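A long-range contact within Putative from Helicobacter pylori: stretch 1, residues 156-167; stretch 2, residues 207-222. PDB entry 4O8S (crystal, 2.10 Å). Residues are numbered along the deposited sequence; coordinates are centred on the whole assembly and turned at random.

Stretch 1 156-167: LAKHYEEHFNLD
Stretch 2, residues 207-222: LELGVMAQLIHKKLEK

Stretch 2 is helical throughout, part of a longer helix that extends beyond both Leu207 and Lys222, and stretch 1 runs along it in the same direction as a broken path: the end of a helix, a turn, a 3-10 segment, a short loop at Phe164 and Asn165, then the start of another helix. The CA register is Ala157 to Met212 at 6.8 Å, Glu161 to Ile216 at 6.9 Å and Leu166 to Leu220 at 6.2 Å, so four or five residues of stretch 1 span about one turn of stretch 2.

Ala157 points toward the partner: its CB lies 3.8 Å from Leu209 CD1, 4.1 Å from Met212 CE and 3.9 Å from Ile216 CD1. Leu209 is t,p; Ile216 is m,t; Met212, a selenomethionine, is m,t,m. Lys158 starts sideways and extends t,t,t, its NZ reaching Glu208 OE2 (t,t) at 2.9 Å in a salt bridge whose hydrogen bond is weak. Lys158 CB also packs 3.8 Å from Met212 SE.

Tyr160 leaves helical geometry (phi/psi -132/39), and the chain turns into the 3-10 segment 161-163, where His163 N bonds Tyr160 O at 3.0 Å. Glu161 (p,t) points toward the helix; its CB sits 3.9 Å from Ile216 CD1, while its OE2 forms a long salt bridge of 3.6 Å with Lys219 NZ. The same residue thus pairs an apolar contact with a charged one.

Phe164 (m, phi/psi -83/137) is extended; its CB lies 3.9 Å from Ile216 CG2, and its O is 3.7 Å from Leu220 CD1. Asn165 (p, -104/-177) points away; its side chain caps a backbone N just past the stretch, and Asn165 C lies 3.5 Å from Leu220 CD1. Leu166 (m,t; -55/-42) starts sideways, but its CD2 comes 3.7 Å from Leu220 CB and 4.0 Å from His217 CD2, closing the contact beside Leu220 (m,t).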

# COMPACT_ATOMS: atom_id res chain seq x y z
N LEU A 156 -3.02 -8.77 -4.89
CA LEU A 156 -4.08 -8.04 -5.58
C LEU A 156 -4.68 -8.86 -6.73
O LEU A 156 -5.90 -8.94 -6.86
CB LEU A 156 -3.55 -6.70 -6.10
CG LEU A 156 -3.39 -5.68 -4.95
CD1 LEU A 156 -2.50 -4.53 -5.37
CD2 LEU A 156 -4.75 -5.14 -4.50
N ALA A 157 -3.84 -9.46 -7.56
CA ALA A 157 -4.33 -10.28 -8.66
C ALA A 157 -5.11 -11.49 -8.14
O ALA A 157 -6.11 -11.92 -8.75
CB ALA A 157 -3.16 -10.75 -9.54
N LYS A 158 -4.67 -12.04 -7.02
CA LYS A 158 -5.29 -13.24 -6.47
C LYS A 158 -6.63 -12.96 -5.80
O LYS A 158 -7.58 -13.73 -5.95
CB LYS A 158 -4.34 -13.91 -5.46
CG LYS A 158 -4.76 -15.33 -5.03
CD LYS A 158 -3.79 -15.88 -3.97
CE LYS A 158 -4.12 -17.33 -3.59
NZ LYS A 158 -3.32 -18.32 -4.38
N HIS A 159 -6.71 -11.87 -5.03
CA HIS A 159 -7.90 -11.63 -4.22
C HIS A 159 -8.78 -10.48 -4.70
O HIS A 159 -9.93 -10.34 -4.26
CB HIS A 159 -7.50 -11.38 -2.77
CG HIS A 159 -6.74 -12.52 -2.16
ND1 HIS A 159 -7.36 -13.68 -1.73
CD2 HIS A 159 -5.42 -12.68 -1.91
CE1 HIS A 159 -6.45 -14.50 -1.24
NE2 HIS A 159 -5.26 -13.92 -1.34
N TYR A 160 -8.25 -9.66 -5.60
CA TYR A 160 -9.05 -8.52 -6.06
C TYR A 160 -9.06 -8.40 -7.57
O TYR A 160 -9.02 -7.29 -8.11
CB TYR A 160 -8.54 -7.22 -5.42
CG TYR A 160 -8.80 -7.15 -3.94
CD1 TYR A 160 -10.01 -6.67 -3.46
CD2 TYR A 160 -7.84 -7.57 -3.03
CE1 TYR A 160 -10.26 -6.61 -2.10
CE2 TYR A 160 -8.09 -7.50 -1.66
CZ TYR A 160 -9.30 -7.03 -1.21
OH TYR A 160 -9.56 -6.95 0.15
N GLU A 161 -9.13 -9.53 -8.26
CA GLU A 161 -8.98 -9.53 -9.71
C GLU A 161 -10.06 -8.70 -10.42
O GLU A 161 -9.84 -8.22 -11.54
CB GLU A 161 -8.97 -10.96 -10.26
CG GLU A 161 -10.35 -11.57 -10.49
CD GLU A 161 -10.30 -12.76 -11.46
OE1 GLU A 161 -9.78 -13.83 -11.07
OE2 GLU A 161 -10.75 -12.61 -12.63
N GLU A 162 -11.21 -8.53 -9.79
CA GLU A 162 -12.31 -7.81 -10.43
C GLU A 162 -12.00 -6.31 -10.57
O GLU A 162 -12.70 -5.58 -11.28
CB GLU A 162 -13.64 -8.05 -9.69
CG GLU A 162 -13.73 -7.45 -8.27
CD GLU A 162 -12.97 -8.25 -7.19
OE1 GLU A 162 -12.19 -9.17 -7.53
OE2 GLU A 162 -13.17 -7.95 -5.98
N HIS A 163 -10.94 -5.84 -9.90
CA HIS A 163 -10.60 -4.42 -9.95
C HIS A 163 -9.60 -4.10 -11.04
O HIS A 163 -9.25 -2.94 -11.24
CB HIS A 163 -10.07 -3.97 -8.60
CG HIS A 163 -11.10 -4.00 -7.50
ND1 HIS A 163 -11.91 -2.93 -7.21
CD2 HIS A 163 -11.44 -4.99 -6.64
CE1 HIS A 163 -12.70 -3.24 -6.19
NE2 HIS A 163 -12.44 -4.49 -5.83
N PHE A 164 -9.12 -5.12 -11.74
CA PHE A 164 -8.24 -4.85 -12.86
C PHE A 164 -9.08 -4.52 -14.09
O PHE A 164 -10.07 -5.20 -14.35
CB PHE A 164 -7.36 -6.06 -13.16
CG PHE A 164 -6.28 -6.28 -12.15
CD1 PHE A 164 -6.57 -6.85 -10.91
CD2 PHE A 164 -4.97 -5.93 -12.44
CE1 PHE A 164 -5.58 -7.05 -9.95
CE2 PHE A 164 -3.95 -6.13 -11.48
CZ PHE A 164 -4.26 -6.69 -10.24
N ASN A 165 -8.69 -3.51 -14.85
CA ASN A 165 -9.25 -3.34 -16.19
C ASN A 165 -8.22 -3.78 -17.24
O ASN A 165 -7.13 -4.24 -16.88
CB ASN A 165 -9.71 -1.90 -16.42
CG ASN A 165 -8.60 -0.87 -16.21
OD1 ASN A 165 -7.43 -1.13 -16.51
ND2 ASN A 165 -8.97 0.30 -15.70
N LEU A 166 -8.55 -3.63 -18.53
CA LEU A 166 -7.65 -4.05 -19.60
C LEU A 166 -6.27 -3.43 -19.49
O LEU A 166 -5.26 -4.11 -19.70
CB LEU A 166 -8.23 -3.73 -20.98
CG LEU A 166 -9.11 -4.82 -21.60
CD1 LEU A 166 -9.80 -4.33 -22.87
CD2 LEU A 166 -8.28 -6.06 -21.87
N ASP A 167 -6.22 -2.15 -19.16
CA ASP A 167 -4.95 -1.45 -19.09
C ASP A 167 -4.10 -1.97 -17.93
O ASP A 167 -2.91 -2.25 -18.10
CB ASP A 167 -5.17 0.06 -18.96
CG ASP A 167 -3.88 0.82 -18.68
OD1 ASP A 167 -3.12 1.08 -19.66
OD2 ASP A 167 -3.61 1.16 -17.49
N LEU A 207 5.73 -17.39 -10.44
CA LEU A 207 5.04 -18.24 -11.40
C LEU A 207 3.56 -18.00 -11.38
O LEU A 207 2.93 -17.80 -12.42
CB LEU A 207 5.30 -19.73 -11.09
CG LEU A 207 6.67 -20.25 -11.51
CD1 LEU A 207 6.91 -21.67 -10.99
CD2 LEU A 207 6.79 -20.19 -13.03
N GLU A 208 2.99 -18.01 -10.18
CA GLU A 208 1.56 -17.86 -10.03
C GLU A 208 1.05 -16.50 -10.55
O GLU A 208 -0.02 -16.45 -11.19
CB GLU A 208 1.13 -18.08 -8.57
CG GLU A 208 -0.38 -18.08 -8.42
CD GLU A 208 -0.86 -18.46 -7.04
OE1 GLU A 208 -0.08 -18.29 -6.07
OE2 GLU A 208 -2.02 -18.92 -6.92
N LEU A 209 1.80 -15.43 -10.29
CA LEU A 209 1.40 -14.11 -10.78
C LEU A 209 1.40 -14.01 -12.31
O LEU A 209 0.46 -13.48 -12.90
CB LEU A 209 2.26 -12.97 -10.20
CG LEU A 209 1.93 -11.60 -10.82
CD1 LEU A 209 0.46 -11.23 -10.56
CD2 LEU A 209 2.88 -10.49 -10.36
N GLY A 210 2.46 -14.51 -12.94
CA GLY A 210 2.54 -14.48 -14.40
C GLY A 210 1.34 -15.14 -15.05
O GLY A 210 0.74 -14.61 -16.01
N VAL A 211 0.95 -16.29 -14.50
CA VAL A 211 -0.18 -17.02 -15.05
C VAL A 211 -1.52 -16.34 -14.76
O VAL A 211 -2.36 -16.24 -15.65
CB VAL A 211 -0.19 -18.48 -14.54
CG1 VAL A 211 -1.44 -19.21 -15.00
CG2 VAL A 211 1.06 -19.20 -15.04
N MSE A 212 -1.73 -15.87 -13.52
CA MSE A 212 -2.96 -15.15 -13.19
C MSE A 212 -3.15 -13.92 -14.06
O MSE A 212 -4.27 -13.60 -14.47
CB MSE A 212 -2.98 -14.71 -11.72
CG MSE A 212 -3.09 -15.87 -10.73
SE MSE A 212 -3.33 -15.24 -8.86
CE MSE A 212 -1.61 -14.40 -8.67
N ALA A 213 -2.05 -13.22 -14.34
CA ALA A 213 -2.13 -12.01 -15.14
C ALA A 213 -2.60 -12.36 -16.55
O ALA A 213 -3.32 -11.58 -17.17
CB ALA A 213 -0.80 -11.31 -15.17
N GLN A 214 -2.18 -13.52 -17.04
CA GLN A 214 -2.63 -13.99 -18.35
C GLN A 214 -4.13 -14.20 -18.33
O GLN A 214 -4.83 -13.72 -19.22
CB GLN A 214 -1.95 -15.32 -18.71
CG GLN A 214 -0.48 -15.22 -19.00
CD GLN A 214 0.04 -16.42 -19.77
OE1 GLN A 214 -0.69 -17.41 -19.97
NE2 GLN A 214 1.28 -16.34 -20.23
N LEU A 215 -4.60 -14.92 -17.31
CA LEU A 215 -6.01 -15.26 -17.19
C LEU A 215 -6.88 -14.02 -17.10
O LEU A 215 -7.89 -13.90 -17.81
CB LEU A 215 -6.27 -16.11 -15.94
CG LEU A 215 -6.38 -17.62 -16.12
CD1 LEU A 215 -5.03 -18.19 -16.45
CD2 LEU A 215 -6.95 -18.28 -14.87
N ILE A 216 -6.50 -13.11 -16.20
CA ILE A 216 -7.25 -11.88 -15.98
C ILE A 216 -7.33 -11.11 -17.29
O ILE A 216 -8.41 -10.70 -17.71
CB ILE A 216 -6.60 -11.03 -14.86
CG1 ILE A 216 -6.71 -11.77 -13.52
CG2 ILE A 216 -7.25 -9.64 -14.76
CD1 ILE A 216 -5.77 -11.27 -12.42
N HIS A 217 -6.19 -10.94 -17.95
CA HIS A 217 -6.18 -10.24 -19.22
C HIS A 217 -7.05 -10.95 -20.28
O HIS A 217 -7.73 -10.31 -21.07
CB HIS A 217 -4.75 -10.08 -19.72
CG HIS A 217 -4.64 -9.31 -20.99
ND1 HIS A 217 -4.35 -9.90 -22.20
CD2 HIS A 217 -4.81 -7.99 -21.25
CE1 HIS A 217 -4.33 -8.97 -23.15
NE2 HIS A 217 -4.61 -7.81 -22.60
N LYS A 218 -7.04 -12.28 -20.26
CA LYS A 218 -7.79 -13.09 -21.22
C LYS A 218 -9.28 -12.94 -21.00
O LYS A 218 -10.03 -12.70 -21.95
CB LYS A 218 -7.39 -14.57 -21.10
CG LYS A 218 -8.14 -15.52 -22.03
CD LYS A 218 -7.63 -16.96 -21.84
CE LYS A 218 -8.36 -17.97 -22.73
NZ LYS A 218 -7.89 -19.38 -22.53
N LYS A 219 -9.71 -13.10 -19.76
CA LYS A 219 -11.11 -12.90 -19.42
C LYS A 219 -11.63 -11.53 -19.90
O LYS A 219 -12.71 -11.44 -20.48
CB LYS A 219 -11.34 -13.03 -17.91
CG LYS A 219 -12.76 -12.68 -17.49
CD LYS A 219 -12.89 -12.50 -15.97
CE LYS A 219 -12.90 -13.84 -15.24
NZ LYS A 219 -13.85 -13.85 -14.07
N LEU A 220 -10.84 -10.48 -19.64
CA LEU A 220 -11.22 -9.10 -19.97
C LEU A 220 -11.36 -8.91 -21.48
O LEU A 220 -12.25 -8.18 -21.94
CB LEU A 220 -10.20 -8.10 -19.39
CG LEU A 220 -10.22 -7.94 -17.86
CD1 LEU A 220 -9.00 -7.18 -17.32
CD2 LEU A 220 -11.51 -7.27 -17.42
N GLU A 221 -10.49 -9.56 -22.25
CA GLU A 221 -10.59 -9.57 -23.70
C GLU A 221 -11.87 -10.27 -24.17
O GLU A 221 -12.65 -9.69 -24.93
CB GLU A 221 -9.38 -10.27 -24.31
CG GLU A 221 -8.10 -9.47 -24.25
CD GLU A 221 -7.82 -8.74 -25.54
OE1 GLU A 221 -7.04 -9.26 -26.36
OE2 GLU A 221 -8.40 -7.64 -25.73
N LYS A 222 -12.07 -11.50 -23.72
CA LYS A 222 -13.28 -12.26 -24.03
C LYS A 222 -14.54 -11.47 -23.66
O LYS A 222 -15.51 -11.45 -24.42
CB LYS A 222 -13.28 -13.63 -23.33
CG LYS A 222 -14.68 -14.19 -23.06
CD LYS A 222 -14.67 -15.69 -22.79
CE LYS A 222 -13.92 -16.05 -21.50
NZ LYS A 222 -14.55 -15.45 -20.28